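PDB 6TO1: minor fimbrium subunit Mfa5 from Porphyromonas gingivalis ATCC 33277, which serves as an accessory subunit of the minor fimbriae, the surface pili that mediate biofilm formation and adhesion to host cells and other oral bacteria. Local coordinates for residues 94-99 with 109-114; 102-107 with 468-473. All blocks are in the same frame, centred on the assembly; numbering follows the deposited sequence.

Contact 1: 94-99 with 109-114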
# COMPACT_ATOMS: atom_id res chain seq x y z
N LYS A 94 16.12 2.75 10.07
CA LYS A 94 16.42 3.19 11.42
C LYS A 94 17.76 3.90 11.36
O LYS A 94 18.67 3.44 10.66
CB LYS A 94 16.44 2.01 12.39
CG LYS A 94 16.79 2.38 13.84
CD LYS A 94 16.79 1.15 14.73
CE LYS A 94 17.29 1.51 16.13
NZ LYS A 94 17.72 0.29 16.85
N TYR A 95 17.89 5.01 12.08
CA TYR A 95 19.17 5.69 12.11
C TYR A 95 19.25 6.55 13.36
O TYR A 95 18.24 6.99 13.92
CB TYR A 95 19.37 6.55 10.86
CG TYR A 95 18.11 7.28 10.44
CD1 TYR A 95 17.78 8.50 10.99
CD2 TYR A 95 17.24 6.73 9.49
CE1 TYR A 95 16.62 9.17 10.63
CE2 TYR A 95 16.10 7.40 9.11
CZ TYR A 95 15.80 8.62 9.68
OH TYR A 95 14.66 9.31 9.31
N ALA A 96 20.50 6.82 13.77
CA ALA A 96 20.81 7.65 14.92
C ALA A 96 21.49 8.92 14.43
O ALA A 96 22.54 8.84 13.79
CB ALA A 96 21.71 6.91 15.91
N VAL A 97 20.91 10.07 14.74
CA VAL A 97 21.46 11.35 14.30
C VAL A 97 22.11 12.02 15.52
O VAL A 97 21.43 12.28 16.51
CB VAL A 97 20.39 12.26 13.68
CG1 VAL A 97 21.02 13.57 13.20
CG2 VAL A 97 19.67 11.53 12.53
N PRO A 98 23.41 12.32 15.46
CA PRO A 98 24.03 13.03 16.59
C PRO A 98 23.35 14.37 16.80
O PRO A 98 23.05 15.09 15.84
CB PRO A 98 25.49 13.19 16.16
CG PRO A 98 25.68 12.20 15.03
CD PRO A 98 24.35 12.06 14.37
N VAL A 99 23.13 14.72 18.06
CA VAL A 99 22.49 15.98 18.42
C VAL A 99 23.56 17.06 18.34
O VAL A 99 24.60 16.97 19.01
CB VAL A 99 21.85 15.89 19.80
CG1 VAL A 99 21.21 17.22 20.20
CG2 VAL A 99 20.79 14.78 19.81
N ASN A 109 26.72 13.65 24.69
CA ASN A 109 26.70 12.31 24.07
C ASN A 109 25.24 11.95 23.89
O ASN A 109 24.63 11.22 24.68
CB ASN A 109 27.45 11.30 24.94
CG ASN A 109 28.93 11.65 25.10
OD1 ASN A 109 29.72 11.59 24.15
ND2 ASN A 109 29.33 11.98 26.32
N ALA A 110 24.63 12.51 22.85
CA ALA A 110 23.20 12.39 22.64
C ALA A 110 22.93 12.16 21.16
O ALA A 110 23.57 12.75 20.29
CB ALA A 110 22.46 13.65 23.11
N TRP A 111 21.95 11.30 20.89
CA TRP A 111 21.56 10.98 19.52
C TRP A 111 20.04 10.90 19.47
O TRP A 111 19.40 10.43 20.41
CB TRP A 111 22.15 9.64 19.05
CG TRP A 111 23.65 9.60 19.03
CD1 TRP A 111 24.46 9.78 17.95
CD2 TRP A 111 24.52 9.33 20.14
NE1 TRP A 111 25.78 9.66 18.32
CE2 TRP A 111 25.84 9.38 19.67
CE3 TRP A 111 24.31 9.06 21.49
CZ2 TRP A 111 26.93 9.17 20.50
CZ3 TRP A 111 25.39 8.85 22.31
CH2 TRP A 111 26.68 8.91 21.81
N ASP A 112 19.48 11.34 18.35
CA ASP A 112 18.06 11.18 18.10
C ASP A 112 17.87 9.97 17.19
O ASP A 112 18.37 9.95 16.06
CB ASP A 112 17.47 12.44 17.47
CG ASP A 112 17.29 13.57 18.47
OD1 ASP A 112 16.86 13.31 19.61
OD2 ASP A 112 17.58 14.71 18.09
N VAL A 113 17.18 8.96 17.69
CA VAL A 113 17.02 7.69 16.98
C VAL A 113 15.63 7.68 16.35
O VAL A 113 14.63 7.85 17.05
CB VAL A 113 17.21 6.51 17.94
CG1 VAL A 113 16.91 5.19 17.23
CG2 VAL A 113 18.63 6.51 18.51
N THR A 114 15.57 7.44 15.06
CA THR A 114 14.30 7.38 14.35
C THR A 114 14.14 5.97 13.80
O THR A 114 15.09 5.43 13.24
CB THR A 114 14.23 8.38 13.20
OG1 THR A 114 14.14 9.71 13.71
CG2 THR A 114 12.96 8.09 12.34

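Contact 2: 102-107 with 468-473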
# COMPACT_ATOMS: atom_id res chain seq x y z
N PRO A 102 22.12 23.13 18.22
CA PRO A 102 23.03 23.02 19.35
C PRO A 102 23.17 21.60 19.89
O PRO A 102 22.24 20.80 19.79
CB PRO A 102 22.37 23.90 20.40
CG PRO A 102 20.91 23.58 20.19
CD PRO A 102 20.74 23.39 18.67
N MET A 103 24.31 21.32 20.51
CA MET A 103 24.47 20.08 21.25
C MET A 103 23.51 20.03 22.43
O MET A 103 23.03 21.06 22.92
CB MET A 103 25.92 19.95 21.70
CG MET A 103 26.80 19.74 20.49
SD MET A 103 28.29 18.91 20.93
CE MET A 103 29.44 20.26 20.68
N ASP A 104 23.20 18.82 22.88
CA ASP A 104 22.32 18.67 24.02
C ASP A 104 23.04 19.21 25.26
O ASP A 104 24.19 18.83 25.51
CB ASP A 104 21.93 17.21 24.24
CG ASP A 104 20.86 17.06 25.31
OD1 ASP A 104 19.71 16.64 25.00
OD2 ASP A 104 21.15 17.34 26.50
N PRO A 105 22.41 20.09 26.03
CA PRO A 105 23.12 20.73 27.15
C PRO A 105 23.29 19.82 28.36
O PRO A 105 24.28 19.95 29.09
CB PRO A 105 22.22 21.93 27.49
CG PRO A 105 20.83 21.45 27.16
CD PRO A 105 20.98 20.49 25.97
N GLU A 106 22.35 18.89 28.57
CA GLU A 106 22.46 17.98 29.70
C GLU A 106 23.60 16.98 29.52
O GLU A 106 24.29 16.65 30.49
CB GLU A 106 21.14 17.25 29.90
CG GLU A 106 20.06 18.12 30.51
CD GLU A 106 18.77 17.37 30.72
OE1 GLU A 106 17.85 17.52 29.88
OE2 GLU A 106 18.68 16.63 31.72
N ASN A 107 23.78 16.47 28.31
CA ASN A 107 24.80 15.46 28.04
C ASN A 107 25.06 15.51 26.54
O ASN A 107 24.19 15.14 25.75
CB ASN A 107 24.34 14.08 28.49
CG ASN A 107 25.39 13.00 28.24
OD1 ASN A 107 26.34 13.17 27.46
ND2 ASN A 107 25.21 11.86 28.91
N THR A 468 10.56 8.86 16.99
CA THR A 468 11.88 9.41 17.24
C THR A 468 11.99 9.66 18.74
O THR A 468 11.06 10.20 19.35
CB THR A 468 12.11 10.72 16.49
OG1 THR A 468 12.01 10.49 15.08
CG2 THR A 468 13.49 11.29 16.81
N TYR A 469 13.11 9.24 19.31
CA TYR A 469 13.43 9.40 20.73
C TYR A 469 14.90 9.72 20.86
O TYR A 469 15.72 9.31 20.04
CB TYR A 469 13.07 8.14 21.55
CG TYR A 469 13.73 6.85 21.10
CD1 TYR A 469 14.94 6.44 21.64
CD2 TYR A 469 13.14 6.03 20.13
CE1 TYR A 469 15.56 5.26 21.23
CE2 TYR A 469 13.77 4.83 19.71
CZ TYR A 469 14.96 4.45 20.28
OH TYR A 469 15.59 3.27 19.91
N ARG A 470 15.25 10.45 21.92
CA ARG A 470 16.63 10.79 22.21
C ARG A 470 17.23 9.80 23.20
O ARG A 470 16.58 9.40 24.17
CB ARG A 470 16.75 12.21 22.78
CG ARG A 470 18.17 12.68 22.97
CD ARG A 470 18.28 14.21 23.08
NE ARG A 470 17.95 14.85 21.81
CZ ARG A 470 18.10 16.15 21.56
NH1 ARG A 470 18.60 16.96 22.49
NH2 ARG A 470 17.78 16.62 20.37
N ILE A 471 18.46 9.38 22.92
CA ILE A 471 19.23 8.54 23.82
C ILE A 471 20.45 9.31 24.31
O ILE A 471 21.03 10.13 23.58
CB ILE A 471 19.69 7.19 23.22
CG1 ILE A 471 20.56 7.39 22.00
CG2 ILE A 471 18.50 6.30 22.91
CD1 ILE A 471 21.11 6.09 21.42
N TYR A 472 20.87 8.99 25.52
CA TYR A 472 22.13 9.47 26.06
C TYR A 472 23.04 8.28 26.35
O TYR A 472 22.58 7.22 26.79
CB TYR A 472 21.92 10.22 27.38
CG TYR A 472 21.18 11.51 27.30
CD1 TYR A 472 21.63 12.54 26.49
CD2 TYR A 472 20.04 11.72 28.05
CE1 TYR A 472 20.94 13.74 26.43
CE2 TYR A 472 19.34 12.92 27.99
CZ TYR A 472 19.81 13.92 27.18
OH TYR A 472 19.14 15.13 27.10
N ALA A 473 24.34 8.49 26.18
CA ALA A 473 25.32 7.53 26.69
C ALA A 473 25.44 7.63 28.22
O ALA A 473 25.49 8.73 28.77
CB ALA A 473 26.68 7.75 26.06

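Contact 1: 94-99 with 109-114
A96 and V113 face each other as a non-hydrogen-bonded antiparallel pair among the buried side chains A96, W111 and V113, where A96 CB lies 4.1 Å from V113 CG2 and 4.2 Å from W111 CB. K94 lies next along: its chain, extended beyond CG, brings CE to 3.9 Å from V113 CG1, and its NZ is covalently joined to CG of N501, evidence for the intramolecular isopeptide. The backbones form a beta hairpin, strand 90-98 with strand 110-119, the short segments running at 150°. Y95 with T114 and V97 with D112 are its hydrogen-bonded pairs, and a further bond runs from V99 N to A110 O (3.0 Å).

The face of Y95, V97 and D112 is more open to solvent, though not everywhere looser. There the Y95 ring lies alongside buried T114, pointing the same way, with CE1 3.6 Å from T114 CB; chi1 of 41° places CG between the backbone N and the carbonyl carbon. V97 is exposed. P98, on the face of A96 and W111, is exposed too, though its CA still lies 3.5 Å from W111 CD1. D112 OD2 touches V99 CG2 at 3.6 Å, while its OD1 pairs with R470, and T114 OG1 bonds to T468.

Contact 2: 102-107 with 468-473
The Y472 ring meets the D104 carboxylate at its edge, D104 CG lying in the ring plane, and the two planes stand 87° apart. Beside the same ring, the N107 amide runs parallel to its plane (0°) as the two side chains slide past each other in opposite directions; N107 CB comes to 3.7 Å from Y472 CD1, and the N107 O approaches obliquely. The third flat group, the R470 guanidinium, also takes D104 at its edge, with OD1 in its plane.

D104 OD1 is therefore gripped by two donors. Y472 OH reaches it at 2.6 Å from above the carboxylate plane, whereas R470 NH1 arrives at 2.8 Å on the anti side in a salt bridge, from the opposite face of that plane. With CG anti to the backbone N (chi1 -172°), the D104 carboxylate is set against Y472 OH and R470 NH1. Its other oxygen, D104 OD2, accepts a weak bond from E106 N at 2.9 Å. A second weak bond reaches D104 OD2 from N107 N at 3.3 Å, so the carboxylate is held from both ends. R470 NE pairs with D112, and K424 bonds to Y472 OH and to E106 OE1; the salt bridge to R470 would probably favour an ionised D104.

Farther along, N107 ND2 makes a weak bond to A473 O at 3.1 Å, its OD1 accepting from N109 N. The weak bond to E106 N, two residues on from D104, is consistent with an Asx turn, here in the loop that joins the hairpin strands 90-98 and 110-119 and is fastened by its aspartate to strand 463-473 of the same antiparallel sheet.

How the contacts relate
Both contacts belong to one antiparallel sheet, in which strand 110-119 lies between 90-98 and 463-473, and their centres are about 8 Å apart. Contact 1 is the more buried, with 7 of 11 touching residues buried and 536 Å² enclosed, against 3 of 6 and 270 Å² in contact 2. Its bonds across the segments are all backbone to backbone, with apolar side chains packed beside them on the sheet faces; contact 2, where the hairpin's connecting loop meets a third strand, relies on side-chain polar groups. The two join directly: V113 N lies 2.8 Å from Y469 O, a probable hydrogen bond between strands 110-119 and 463-473, and R470 serves both, with V99 CG2 3.5 Å from its NE.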